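Long-range contacts in O-methyltransferase, SAM-dependent (Legionella pneumophila subsp. pneumophila, PDB 3R3H), which probably transfers methyl groups from S-adenosylmethionine to hydroxyl groups of a substrate: residues A77-L82 / A108-K113; D169-D174 / G213-Q218. All coordinates share one frame; numbering follows the deposited sequence.

Interaction 1 of 2, residues A77-L82 / A108-K113; sequences AMSLAL and AKQEHK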
loop_
_atom_site.group_PDB
_atom_site.type_symbol
_atom_site.label_atom_id
_atom_site.label_comp_id
_atom_site.label_asym_id
_atom_site.label_seq_id
_atom_site.Cartn_x
_atom_site.Cartn_y
_atom_site.Cartn_z
ATOM N N ALA A 77 12.955 -11.103 3.777
ATOM C CA ALA A 77 12.437 -10.203 2.741
ATOM C C ALA A 77 12.743 -8.761 3.098
ATOM O O ALA A 77 13.149 -7.985 2.244
ATOM C CB ALA A 77 10.927 -10.381 2.591
ATOM N N MET A 78 12.548 -8.414 4.368
ATOM C CA MET A 78 12.805 -7.061 4.849
ATOM C C MET A 78 14.267 -6.637 4.679
ATOM O O MET A 78 14.529 -5.527 4.202
ATOM C CB MET A 78 12.383 -6.928 6.324
ATOM C CG MET A 78 10.936 -6.454 6.502
ATOM S SD MET A 78 10.344 -6.369 8.216
ATOM C CE MET A 78 8.805 -7.260 8.046
ATOM N N SER A 79 15.220 -7.497 5.054
ATOM C CA SER A 79 16.629 -7.110 4.920
ATOM C C SER A 79 17.080 -7.113 3.466
ATOM O O SER A 79 18.021 -6.416 3.097
ATOM C CB SER A 79 17.545 -8.011 5.763
ATOM O OG SER A 79 17.755 -9.268 5.164
ATOM N N LEU A 80 16.397 -7.894 2.635
ATOM C CA LEU A 80 16.731 -7.953 1.211
ATOM C C LEU A 80 16.445 -6.617 0.553
ATOM O O LEU A 80 17.077 -6.259 -0.436
ATOM C CB LEU A 80 15.912 -9.030 0.505
ATOM C CG LEU A 80 16.381 -10.472 0.672
ATOM C CD1 LEU A 80 15.358 -11.398 0.036
ATOM C CD2 LEU A 80 17.741 -10.656 0.007
ATOM N N ALA A 81 15.482 -5.887 1.107
ATOM C CA ALA A 81 15.096 -4.591 0.576
ATOM C C ALA A 81 15.829 -3.487 1.327
ATOM O O ALA A 81 15.593 -2.306 1.105
ATOM C CB ALA A 81 13.594 -4.415 0.700
ATOM N N LEU A 82 16.729 -3.888 2.214
ATOM C CA LEU A 82 17.509 -2.946 3.007
ATOM C C LEU A 82 18.923 -2.782 2.466
ATOM O O LEU A 82 19.486 -3.702 1.860
ATOM C CB LEU A 82 17.599 -3.414 4.467
ATOM C CG LEU A 82 16.481 -3.145 5.477
ATOM C CD1 LEU A 82 16.846 -3.722 6.831
ATOM C CD2 LEU A 82 16.283 -1.651 5.597
ATOM N N ALA A 108 21.351 -16.233 1.520
ATOM C CA ALA A 108 20.972 -14.973 0.891
ATOM C C ALA A 108 21.824 -13.786 1.341
ATOM O O ALA A 108 21.556 -12.656 0.945
ATOM C CB ALA A 108 19.497 -14.686 1.145
ATOM N N LYS A 109 22.844 -14.043 2.158
ATOM C CA LYS A 109 23.733 -12.985 2.640
ATOM C C LYS A 109 23.057 -11.916 3.499
ATOM O O LYS A 109 23.294 -10.720 3.303
ATOM C CB LYS A 109 24.401 -12.292 1.460
ATOM C CG LYS A 109 25.281 -13.200 0.642
ATOM C CD LYS A 109 26.509 -13.631 1.425
ATOM C CE LYS A 109 27.250 -14.711 0.660
ATOM N NZ LYS A 109 27.386 -14.314 -0.776
ATOM N N GLN A 110 22.241 -12.339 4.461
ATOM C CA GLN A 110 21.540 -11.389 5.307
ATOM C C GLN A 110 21.706 -11.622 6.804
ATOM O O GLN A 110 21.400 -10.740 7.586
ATOM C CB GLN A 110 20.040 -11.400 4.970
ATOM C CG GLN A 110 19.710 -11.357 3.484
ATOM C CD GLN A 110 20.141 -10.062 2.804
ATOM O OE1 GLN A 110 20.033 -9.929 1.591
ATOM N NE2 GLN A 110 20.620 -9.106 3.581
ATOM N N GLU A 111 22.186 -12.795 7.203
ATOM C CA GLU A 111 22.330 -13.103 8.621
ATOM C C GLU A 111 23.093 -12.038 9.396
ATOM O O GLU A 111 23.008 -11.974 10.624
ATOM C CB GLU A 111 23.006 -14.470 8.810
ATOM N N HIS A 112 23.838 -11.194 8.694
ATOM C CA HIS A 112 24.605 -10.171 9.386
ATOM C C HIS A 112 23.760 -8.926 9.596
ATOM O O HIS A 112 24.078 -8.099 10.450
ATOM C CB HIS A 112 25.903 -9.840 8.618
ATOM C CG HIS A 112 25.687 -9.238 7.260
ATOM N ND1 HIS A 112 25.136 -9.936 6.205
ATOM C CD2 HIS A 112 25.939 -7.992 6.789
ATOM C CE1 HIS A 112 25.055 -9.148 5.145
ATOM N NE2 HIS A 112 25.535 -7.963 5.474
ATOM N N LYS A 113 22.677 -8.813 8.822
ATOM C CA LYS A 113 21.758 -7.682 8.916
ATOM C C LYS A 113 20.557 -8.020 9.812
ATOM O O LYS A 113 19.914 -7.121 10.354
ATOM C CB LYS A 113 21.251 -7.278 7.526
ATOM C CG LYS A 113 22.351 -7.163 6.487
ATOM C CD LYS A 113 22.064 -6.131 5.399
ATOM C CE LYS A 113 20.851 -6.475 4.568
ATOM N NZ LYS A 113 20.794 -5.653 3.318
#

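Interaction 2 of 2, residues D169-D174 / G213-Q218; sequences DNIFWD and GMFLVQ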
loop_
_atom_site.group_PDB
_atom_site.type_symbol
_atom_site.label_atom_id
_atom_site.label_comp_id
_atom_site.label_asym_id
_atom_site.label_seq_id
_atom_site.Cartn_x
_atom_site.Cartn_y
_atom_site.Cartn_z
ATOM N N ASP A 169 -0.975 -5.956 11.339
ATOM C CA ASP A 169 -1.734 -6.985 10.635
ATOM C C ASP A 169 -2.986 -7.473 11.368
ATOM O O ASP A 169 -3.160 -7.220 12.566
ATOM C CB ASP A 169 -0.819 -8.177 10.340
ATOM C CG ASP A 169 -1.294 -9.008 9.155
ATOM O OD1 ASP A 169 -0.863 -10.181 9.053
ATOM O OD2 ASP A 169 -2.086 -8.491 8.317
ATOM N N ASN A 170 -3.840 -8.184 10.626
ATOM C CA ASN A 170 -5.098 -8.754 11.123
ATOM C C ASN A 170 -6.058 -7.713 11.708
ATOM O O ASN A 170 -6.587 -7.900 12.809
ATOM C CB ASN A 170 -4.831 -9.823 12.192
ATOM C CG ASN A 170 -3.787 -10.825 11.773
ATOM O OD1 ASN A 170 -2.641 -10.738 12.198
ATOM N ND2 ASN A 170 -4.171 -11.783 10.932
ATOM N N ILE A 171 -6.286 -6.623 10.981
ATOM C CA ILE A 171 -7.189 -5.576 11.452
ATOM C C ILE A 171 -8.621 -6.139 11.495
ATOM O O ILE A 171 -9.403 -5.860 12.415
ATOM C CB ILE A 171 -7.076 -4.322 10.557
ATOM C CG1 ILE A 171 -5.648 -3.770 10.644
ATOM C CG2 ILE A 171 -8.042 -3.262 11.013
ATOM C CD1 ILE A 171 -5.148 -3.587 12.055
ATOM N N PHE A 172 -8.956 -6.938 10.496
ATOM C CA PHE A 172 -10.251 -7.596 10.464
ATOM C C PHE A 172 -9.821 -9.001 10.889
ATOM O O PHE A 172 -9.236 -9.734 10.097
ATOM C CB PHE A 172 -10.807 -7.644 9.039
ATOM C CG PHE A 172 -10.569 -6.385 8.232
ATOM C CD1 PHE A 172 -10.824 -5.118 8.772
ATOM C CD2 PHE A 172 -10.124 -6.474 6.916
ATOM C CE1 PHE A 172 -10.635 -3.967 8.008
ATOM C CE2 PHE A 172 -9.937 -5.332 6.149
ATOM C CZ PHE A 172 -10.191 -4.078 6.691
ATOM N N TRP A 173 -10.062 -9.375 12.136
ATOM C CA TRP A 173 -9.646 -10.690 12.616
ATOM C C TRP A 173 -10.453 -11.806 11.927
ATOM O O TRP A 173 -11.117 -12.602 12.584
ATOM C CB TRP A 173 -9.836 -10.733 14.137
ATOM C CG TRP A 173 -9.179 -11.862 14.890
ATOM C CD1 TRP A 173 -9.644 -12.433 16.036
ATOM C CD2 TRP A 173 -7.902 -12.479 14.628
ATOM N NE1 TRP A 173 -8.749 -13.357 16.509
ATOM C CE2 TRP A 173 -7.668 -13.409 15.667
ATOM C CE3 TRP A 173 -6.931 -12.338 13.617
ATOM C CZ2 TRP A 173 -6.515 -14.191 15.737
ATOM C CZ3 TRP A 173 -5.780 -13.117 13.684
ATOM C CH2 TRP A 173 -5.584 -14.034 14.741
ATOM N N ASP A 174 -10.382 -11.851 10.601
ATOM C CA ASP A 174 -11.084 -12.844 9.793
ATOM C C ASP A 174 -12.563 -12.503 9.684
ATOM O O ASP A 174 -13.373 -13.307 9.215
ATOM C CB ASP A 174 -10.909 -14.244 10.384
ATOM C CG ASP A 174 -11.520 -15.337 9.512
ATOM O OD1 ASP A 174 -11.255 -15.373 8.291
ATOM O OD2 ASP A 174 -12.261 -16.180 10.055
ATOM N N GLY A 213 -6.429 -7.475 6.592
ATOM C CA GLY A 213 -6.583 -6.059 6.827
ATOM C C GLY A 213 -5.247 -5.571 7.351
ATOM O O GLY A 213 -4.709 -6.142 8.301
ATOM N N MET A 214 -4.691 -4.542 6.721
ATOM C CA MET A 214 -3.406 -3.991 7.150
ATOM C C MET A 214 -3.518 -2.479 7.339
ATOM O O MET A 214 -3.904 -1.735 6.431
ATOM C CB MET A 214 -2.307 -4.329 6.131
ATOM C CG MET A 214 -0.893 -3.938 6.578
ATOM S SD MET A 214 0.434 -4.544 5.508
ATOM C CE MET A 214 0.741 -6.200 6.259
ATOM N N PHE A 215 -3.189 -2.035 8.542
ATOM C CA PHE A 215 -3.267 -0.626 8.892
ATOM C C PHE A 215 -1.906 0.030 8.731
ATOM O O PHE A 215 -0.902 -0.493 9.210
ATOM C CB PHE A 215 -3.695 -0.486 10.356
ATOM C CG PHE A 215 -5.021 0.214 10.567
ATOM C CD1 PHE A 215 -5.356 1.366 9.853
ATOM C CD2 PHE A 215 -5.903 -0.239 11.548
ATOM C CE1 PHE A 215 -6.544 2.061 10.118
ATOM C CE2 PHE A 215 -7.089 0.445 11.823
ATOM C CZ PHE A 215 -7.412 1.599 11.107
ATOM N N LEU A 216 -1.868 1.169 8.052
ATOM C CA LEU A 216 -0.617 1.905 7.888
ATOM C C LEU A 216 -0.773 3.228 8.630
ATOM O O LEU A 216 -1.600 4.065 8.248
ATOM C CB LEU A 216 -0.332 2.186 6.413
ATOM C CG LEU A 216 -0.064 0.974 5.526
ATOM C CD1 LEU A 216 0.221 1.441 4.115
ATOM C CD2 LEU A 216 1.116 0.190 6.073
ATOM N N VAL A 217 -0.011 3.424 9.699
ATOM C CA VAL A 217 -0.122 4.665 10.446
ATOM C C VAL A 217 1.214 5.380 10.459
ATOM O O VAL A 217 2.264 4.747 10.519
ATOM C CB VAL A 217 -0.574 4.421 11.909
ATOM C CG1 VAL A 217 -1.660 3.346 11.966
ATOM C CG2 VAL A 217 0.612 4.049 12.768
ATOM N N GLN A 218 1.172 6.704 10.397
ATOM C CA GLN A 218 2.391 7.496 10.404
ATOM C C GLN A 218 2.225 8.721 11.295
ATOM O O GLN A 218 1.248 9.458 11.177
ATOM C CB GLN A 218 2.724 7.939 8.987
ATOM C CG GLN A 218 3.972 8.775 8.882
ATOM C CD GLN A 218 4.186 9.290 7.482
ATOM O OE1 GLN A 218 3.407 10.112 6.981
ATOM N NE2 GLN A 218 5.243 8.809 6.831
#

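Interaction 1 of 2, residues A77-L82 / A108-K113
Lys113 reaches across to bridge Ser79 O in the last turn of helix 73-80 and Leu82 O in the segment that follows. Starting at the base, Lys113 CB lies 4.2 Å from Ser79 CB. Next, Lys113 CG sits over a face of the His112 ring, off toward its rim. The aliphatic chain then bends at its third torsion (chi3 -63°), which turns CE over the serine, 3.8 Å from Ser79 CB. At the tip, Lys113 NZ donates to Ser79 O at 2.9 Å, fairly well in line with the carbonyl (C=O...N 150°) and tilted modestly from its plane. A second bond from Lys113 NZ, to Leu82 O at 2.8 Å, comes from well above the carbonyl plane. Serine is small enough to let the lysine stem pass, and its own hydroxyl is turned back to Leu76 O in the same helix. That Ser79 hydroxyl also packs against the aliphatic part of Gln110, whose side chain crosses Leu80 at about a right angle; the closest approach of that last pair is doubtful. Ala108, Lys109 and Gln110 follow helix 102-107, which ends in a Schellman motif at Lys109. Lys113 itself pairs through its backbone with Val88 of strand 87-92. The helix end probably makes Ser79 O more negative and so favours the ammonium charge, with Leu82 O a second acceptor sharing the buried group.

Interaction 2 of 2, residues D169-D174 / G213-Q218
The turn that leaves strand 164-169 closes over the start of strand 214-219 through Ile171 and Gly213, at the C-terminal end of the parallel part of the sheet. Ile171 N donates to Gly213 O at 3.1 Å; the bond is nearly straight at hydrogen (174°), although the donor stands above the carbonyl plane. The backbone angles of Gly213, with a positive phi (95°), by themselves require glycine, since a CB would be jammed against the carbonyl O of the residue before; the Phe172 ring fills the place a CB would take and comes up to Gly213 CA, with Phe172 CE2 3.5 Å from Gly213 CA. Ile171 suits its place because both its branches are used: with CG1 beside the backbone N (chi1 -62°), Ile171 CD1 meets the edge of the Phe215 ring, 3.5 Å from Phe215 CD2, and Ile171 CG2 lies 3.9 Å from Phe215 CE2. The two side chains cross at about a right angle. In this Rossmann-like methyltransferase fold, strand order 3-2-1-4-5-7-6, strand 214-219 is the antiparallel one inserted beside strand 164-169. Asp169 OD2 accepts a weak bond from Asn170 N at 2.9 Å, while Met214 CE approaches Asp169 OD2 at 4.2 Å. Asn170 OD1 is engaged by Lys146 NZ. Asp169, Asn170 and nearby Asp143 are reminiscent of the Asp-Asp-Asn metal site of cation-dependent relatives. Leu6 and Ser20 of the second subunit pack on Phe172 and Phe215, respectively.

Overall arrangement
Following the chain from the N terminus, helix 73-80 supplies the first half of interaction 1; strand 87-92 and helix 102-107 then follow before residues 108-113 return and close this first loop. The chain next runs through strand 114-118, helix 121-132, strand 137-143 and helix 149-159 to strand 164-169, after which interaction 2 opens. Its loop contains helix 185-198 and strand 203-208, and closes at strand 214-219. The two loops are in series, neither nested nor crossed. Their centres are 25 Å apart, on opposite sides of the chain's centre: interaction 1 joins helix 73-80 to the approach to edge strand 114-118, interaction 2 the loop after strand 164-169 to the start of antiparallel strand 214-219.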